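Putative sortase (Streptococcus pneumoniae, PDB 2W1K) is a class C sortase, a transpeptidase that probably joins pilin subunits covalently during assembly of the pneumococcal pilus fibre. Local coordinates at residues Gln5-Gly8 with His9-Val13; Tyr84-Leu87 with Gly88-Leu91. All blocks are in the same frame, centred on the assembly; numbering follows the deposited sequence.

Interaction 1: Gln5-Gly8 with His9-Val13; sequences QVKG and HATFV
Phe-12 and Gly-8 meet one turn apart in the N-terminal alpha-helix 5-15, which lies against the beta core of the sortase. The backbone bonds come first. Phe-12 N donates to Gly-8 O at 2.8 Å and Ala-10 N to Val-6 O at 3.0 Å, while the bond from His-9 N to Gln-5 O is weak. These i to i+4 bonds follow the alpha-helical pattern.

Side-chain carbons add close contacts to the carbonyl oxygens of the turn before. The methyl CB of Ala-10 rests beside Val-6 O, a small group suited to this exposed flank, and CB of Phe-12 lies 3.4 Å from Gly-8 O. The Phe-12 ring itself is buried against Tyr-66 and Val-63, so the aromatic residue serves the inward side of the helix.

The polar side-chain contact belongs to His-9. With CG anti to the backbone N (chi1 174°), its imidazole leans along the helix toward Val-13, whose CG2 sits 3.4 Å above one ring face, near the rim. An imidazole suits this place because it is aromatic, stacking with Phe-210 and meeting Tyr-66 edge-to-face, and because its two nitrogens serve different partners: NE2 bonds to Asp-137 on strand 133-137, while ND1 lies 2.8 Å from a water in the ring plane. That same water donates a hydrogen to Val-6 O, 3.1 Å away, giving the carbonyl a second partner beside Ala-10 N.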
ATOM      1  N   GLN A   5     -11.821  -0.726  13.198  1.00 77.56           N
ATOM      2  CA  GLN A   5     -10.688  -1.089  12.304  1.00 75.77           C
ATOM      3  C   GLN A   5     -10.176  -2.546  12.512  1.00 72.39           C
ATOM      4  O   GLN A   5      -9.925  -3.296  11.547  1.00 72.57           O
ATOM      5  CB  GLN A   5      -9.499  -0.107  12.488  1.00 76.20           C
ATOM      6  CG  GLN A   5      -9.662   1.246  11.759  1.00 80.17           C
ATOM      7  CD  GLN A   5     -10.219   1.092  10.295  1.00 81.15           C
ATOM      8  OE1 GLN A   5      -9.788   0.183   9.487  1.00 74.05           O
ATOM      9  NE2 GLN A   5     -11.194   1.983   9.963  1.00 76.48           N
ATOM     10  N   VAL A   6     -10.016  -2.909  13.776  1.00 67.53           N
ATOM     11  CA  VAL A   6      -9.523  -4.221  14.084  1.00 63.40           C
ATOM     12  C   VAL A   6     -10.430  -5.376  13.598  1.00 59.88           C
ATOM     13  O   VAL A   6      -9.986  -6.501  13.497  1.00 59.39           O
ATOM     14  CB  VAL A   6      -9.197  -4.336  15.582  1.00 63.68           C
ATOM     15  CG1 VAL A   6      -8.904  -2.936  16.154  1.00 63.36           C
ATOM     16  CG2 VAL A   6     -10.299  -5.134  16.323  1.00 63.52           C
ATOM     17  N   LYS A   7     -11.676  -5.100  13.243  1.00 55.51           N
ATOM     18  CA  LYS A   7     -12.587  -6.168  12.918  1.00 52.22           C
ATOM     19  C   LYS A   7     -12.394  -6.640  11.448  1.00 48.00           C
ATOM     20  O   LYS A   7     -12.451  -7.844  11.113  1.00 46.72           O
ATOM     21  CB  LYS A   7     -14.040  -5.714  13.193  1.00 53.75           C
ATOM     22  CG  LYS A   7     -15.091  -6.686  12.681  1.00 58.20           C
ATOM     23  CD  LYS A   7     -15.032  -7.980  13.520  1.00 66.06           C
ATOM     24  CE  LYS A   7     -16.207  -8.958  13.215  1.00 71.08           C
ATOM     25  NZ  LYS A   7     -16.463  -9.906  14.369  1.00 71.99           N
ATOM     26  N   GLY A   8     -12.153  -5.680  10.569  1.00 43.92           N
ATOM     27  CA  GLY A   8     -11.937  -6.000   9.194  1.00 38.52           C
ATOM     28  C   GLY A   8     -10.647  -6.770   9.070  1.00 35.25           C
ATOM     29  O   GLY A   8     -10.587  -7.734   8.339  1.00 33.92           O
ATOM     30  N   HIS A   9      -9.639  -6.311   9.803  1.00 33.41           N
ATOM     31  CA  HIS A   9      -8.319  -6.942   9.820  1.00 34.04           C
ATOM     32  C   HIS A   9      -8.476  -8.368  10.335  1.00 33.49           C
ATOM     33  O   HIS A   9      -7.898  -9.315   9.781  1.00 33.18           O
ATOM     34  CB  HIS A   9      -7.325  -6.184  10.716  1.00 31.65           C
ATOM     35  CG  HIS A   9      -6.024  -6.901  10.837  1.00 36.47           C
ATOM     36  ND1 HIS A   9      -5.654  -7.624  11.953  1.00 35.57           N
ATOM     37  CD2 HIS A   9      -5.021  -7.063   9.935  1.00 32.88           C
ATOM     38  CE1 HIS A   9      -4.477  -8.171  11.752  1.00 33.65           C
ATOM     39  NE2 HIS A   9      -4.065  -7.834  10.542  1.00 30.35           N
ATOM     40  N   ALA A  10      -9.226  -8.548  11.411  1.00 33.38           N
ATOM     41  CA  ALA A  10      -9.296  -9.912  11.924  1.00 36.57           C
ATOM     42  C   ALA A  10     -10.027 -10.770  10.873  1.00 38.04           C
ATOM     43  O   ALA A  10      -9.642 -11.930  10.649  1.00 38.82           O
ATOM     44  CB  ALA A  10      -9.969 -10.031  13.353  1.00 34.77           C
ATOM     45  N   THR A  11     -11.039 -10.226  10.205  1.00 39.41           N
ATOM     46  CA  THR A  11     -11.695 -11.079   9.210  1.00 41.68           C
ATOM     47  C   THR A  11     -10.770 -11.393   7.986  1.00 41.56           C
ATOM     48  O   THR A  11     -10.606 -12.586   7.582  1.00 39.82           O
ATOM     49  CB  THR A  11     -13.169 -10.616   8.805  1.00 43.37           C
ATOM     50  OG1 THR A  11     -13.193 -10.045   7.480  1.00 46.54           O
ATOM     51  CG2 THR A  11     -13.819  -9.655   9.859  1.00 45.76           C
ATOM     52  N   PHE A  12     -10.159 -10.333   7.428  1.00 41.15           N
ATOM     53  CA  PHE A  12      -9.051 -10.484   6.470  1.00 39.71           C
ATOM     54  C   PHE A  12      -8.164 -11.640   6.869  1.00 40.43           C
ATOM     55  O   PHE A  12      -8.085 -12.647   6.138  1.00 41.94           O
ATOM     56  CB  PHE A  12      -8.194  -9.214   6.345  1.00 39.54           C
ATOM     57  CG  PHE A  12      -7.012  -9.399   5.431  1.00 38.07           C
ATOM     58  CD1 PHE A  12      -7.201  -9.683   4.076  1.00 37.04           C
ATOM     59  CD2 PHE A  12      -5.692  -9.351   5.931  1.00 38.89           C
ATOM     60  CE1 PHE A  12      -6.090  -9.870   3.230  1.00 37.33           C
ATOM     61  CE2 PHE A  12      -4.593  -9.536   5.082  1.00 34.31           C
ATOM     62  CZ  PHE A  12      -4.809  -9.800   3.734  1.00 33.37           C
ATOM     63  N   VAL A  13      -7.535 -11.536   8.046  1.00 39.41           N
ATOM     64  CA  VAL A  13      -6.600 -12.552   8.475  1.00 38.53           C
ATOM     65  C   VAL A  13      -7.207 -13.945   8.544  1.00 42.01           C
ATOM     66  O   VAL A  13      -6.590 -14.894   8.046  1.00 42.24           O
ATOM     67  CB  VAL A  13      -5.861 -12.255   9.807  1.00 36.65           C
ATOM     68  CG1 VAL A  13      -4.975 -13.491  10.227  1.00 32.13           C
ATOM     69  CG2 VAL A  13      -4.994 -11.062   9.643  1.00 35.14           C
TER
HETATM   70  O   HOH W   1      -7.065  -7.087  14.358  1.00 58.23           O

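Interaction 2: Tyr84-Leu87 with Gly88-Leu91; sequences YHHL and GMGL
Gly-88 N is held to the preceding turn of helix 84-89 by two weak bonds, to Tyr-84 O at 3.0 Å and His-85 O at 3.1 Å, before Met-89 N takes a shorter i to i+3 bond to His-86 O at 2.9 Å. Gly-90 then leaves helical geometry with a positive phi of 163°, a conformation readily open to glycine. A water donates to both Leu-87 O and Gly-90 O, bridging the helix and the turn beyond it.

Among the side chains, Met-89 does most of the touching. Its CG occupies the position between the backbone N and the carbonyl carbon (chi1 51°), which turns the thioether back along the helix; CG passes 3.3 Å from His-86 O. The sulfur settles over one face of the His-85 imidazole, 3.9 Å from SD to the ring centroid and closest to NE2, a sulfur-aromatic contact for which a flexible, polarisable side chain is well suited. Toward His-86 the same SD lies more distantly at the ring edge, near its plane. The His-86 ring is buried, yet both nitrogens are satisfied: ND1 bonds to Gly-81 O and NE2 to Asp-61. The buried Leu-87 side chain packs on Phe-45 and His-113, a setting that suits a branched hydrophobic residue.

Leu-91 begins strand 91-93 and pairs through its backbone with Pro-77 and Tyr-79. The short helix and its glycine exit thus form the connection of a beta-alpha-beta unit, between parallel strands 74-80 and 91-93 of the sortase beta-barrel fold.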
ATOM      1  N   TYR A  84     -12.104   6.257  -7.345  1.00 26.62           N
ATOM      2  CA  TYR A  84     -12.925   6.953  -6.379  1.00 27.88           C
ATOM      3  C   TYR A  84     -13.528   6.000  -5.399  1.00 26.38           C
ATOM      4  O   TYR A  84     -13.595   6.307  -4.229  1.00 26.55           O
ATOM      5  CB  TYR A  84     -14.084   7.648  -7.150  1.00 28.69           C
ATOM      6  CG  TYR A  84     -15.073   8.424  -6.288  1.00 36.33           C
ATOM      7  CD1 TYR A  84     -14.953   9.859  -6.148  1.00 43.11           C
ATOM      8  CD2 TYR A  84     -16.142   7.780  -5.603  1.00 38.65           C
ATOM      9  CE1 TYR A  84     -15.903  10.642  -5.377  1.00 41.07           C
ATOM     10  CE2 TYR A  84     -17.062   8.555  -4.800  1.00 38.72           C
ATOM     11  CZ  TYR A  84     -16.919   9.972  -4.714  1.00 40.30           C
ATOM     12  OH  TYR A  84     -17.789  10.710  -3.964  1.00 46.26           O
ATOM     13  N   HIS A  85     -14.059   4.880  -5.900  1.00 26.62           N
ATOM     14  CA  HIS A  85     -14.770   3.895  -5.102  1.00 28.48           C
ATOM     15  C   HIS A  85     -13.833   3.353  -4.055  1.00 30.05           C
ATOM     16  O   HIS A  85     -14.112   3.476  -2.846  1.00 29.68           O
ATOM     17  CB  HIS A  85     -15.311   2.817  -6.053  1.00 30.69           C
ATOM     18  CG  HIS A  85     -15.847   1.584  -5.390  1.00 34.24           C
ATOM     19  ND1 HIS A  85     -15.504   0.300  -5.793  1.00 35.49           N
ATOM     20  CD2 HIS A  85     -16.685   1.432  -4.326  1.00 40.45           C
ATOM     21  CE1 HIS A  85     -16.115  -0.582  -5.010  1.00 36.09           C
ATOM     22  NE2 HIS A  85     -16.868   0.072  -4.138  1.00 36.71           N
ATOM     23  N   HIS A  86     -12.710   2.762  -4.474  1.00 29.77           N
ATOM     24  CA  HIS A  86     -11.738   2.218  -3.504  1.00 30.63           C
ATOM     25  C   HIS A  86     -11.126   3.265  -2.551  1.00 30.30           C
ATOM     26  O   HIS A  86     -10.886   3.029  -1.348  1.00 30.39           O
ATOM     27  CB  HIS A  86     -10.552   1.518  -4.206  1.00 26.75           C
ATOM     28  CG  HIS A  86     -10.928   0.247  -4.882  1.00 30.79           C
ATOM     29  ND1 HIS A  86     -10.182  -0.322  -5.905  1.00 26.72           N
ATOM     30  CD2 HIS A  86     -12.049  -0.524  -4.756  1.00 31.51           C
ATOM     31  CE1 HIS A  86     -10.829  -1.373  -6.370  1.00 22.31           C
ATOM     32  NE2 HIS A  86     -11.939  -1.539  -5.660  1.00 26.94           N
ATOM     33  N   LEU A  87     -10.792   4.415  -3.096  1.00 31.00           N
ATOM     34  CA  LEU A  87     -10.230   5.451  -2.239  1.00 28.85           C
ATOM     35  C   LEU A  87     -11.235   6.027  -1.257  1.00 30.50           C
ATOM     36  O   LEU A  87     -10.826   6.665  -0.276  1.00 29.26           O
ATOM     37  CB  LEU A  87      -9.635   6.583  -3.057  1.00 29.96           C
ATOM     38  CG  LEU A  87      -8.287   6.230  -3.756  1.00 28.35           C
ATOM     39  CD1 LEU A  87      -7.863   7.416  -4.663  1.00 28.75           C
ATOM     40  CD2 LEU A  87      -7.206   5.847  -2.722  1.00 29.47           C
ATOM     41  N   GLY A  88     -12.532   5.794  -1.519  1.00 28.74           N
ATOM     42  CA  GLY A  88     -13.568   6.191  -0.572  1.00 30.21           C
ATOM     43  C   GLY A  88     -13.650   5.162   0.542  1.00 32.94           C
ATOM     44  O   GLY A  88     -14.216   5.433   1.613  1.00 31.36           O
ATOM     45  N   MET A  89     -13.105   3.957   0.309  1.00 33.09           N
ATOM     46  CA  MET A  89     -13.214   2.898   1.339  1.00 33.45           C
ATOM     47  C   MET A  89     -11.955   2.510   2.112  1.00 32.11           C
ATOM     48  O   MET A  89     -12.045   1.716   3.086  1.00 33.49           O
ATOM     49  CB  MET A  89     -13.951   1.629   0.788  1.00 34.26           C
ATOM     50  CG  MET A  89     -13.419   1.112  -0.472  1.00 36.43           C
ATOM     51  SD  MET A  89     -14.737   0.159  -1.388  1.00 41.11           S
ATOM     52  CE  MET A  89     -15.302  -0.860  -0.048  1.00 38.31           C
ATOM     53  N   GLY A  90     -10.805   3.077   1.763  1.00 30.74           N
ATOM     54  CA  GLY A  90      -9.551   2.644   2.360  1.00 29.45           C
ATOM     55  C   GLY A  90      -8.411   3.148   1.499  1.00 31.13           C
ATOM     56  O   GLY A  90      -8.521   4.250   0.862  1.00 29.43           O
ATOM     57  N   LEU A  91      -7.275   2.409   1.520  1.00 29.83           N
ATOM     58  CA  LEU A  91      -6.071   2.830   0.755  1.00 29.36           C
ATOM     59  C   LEU A  91      -6.096   2.001  -0.502  1.00 28.10           C
ATOM     60  O   LEU A  91      -6.803   1.002  -0.545  1.00 27.18           O
ATOM     61  CB  LEU A  91      -4.794   2.533   1.548  1.00 26.41           C
ATOM     62  CG  LEU A  91      -4.845   3.125   2.949  1.00 29.67           C
ATOM     63  CD1 LEU A  91      -3.627   2.721   3.736  1.00 24.64           C
ATOM     64  CD2 LEU A  91      -5.035   4.758   2.856  1.00 20.93           C
TER
HETATM   65  O   HOH W   2      -8.136   7.137   0.474  1.00 40.32           O

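Overall arrangement
Interaction 1 comes first along the chain, in helix 5-15, and interaction 2 follows in helix 84-89 and its exit into strand 91-93. Their centres lie about 17 Å apart and their nearest atoms about 7 Å, so the two do not touch. Strand 74-80 provides an indirect connection: Gln-5 touches Glu-76 and Pro-77, while Met-89 packs on Tyr-79. Its antiparallel neighbour, strand 65-69, carries Tyr-66, which meets rings of interaction 1. The N-terminal helix is thus packed on the outside of the sheet, whereas the short helix of interaction 2 is a connection within it, part of the chain path that builds the sortase domain.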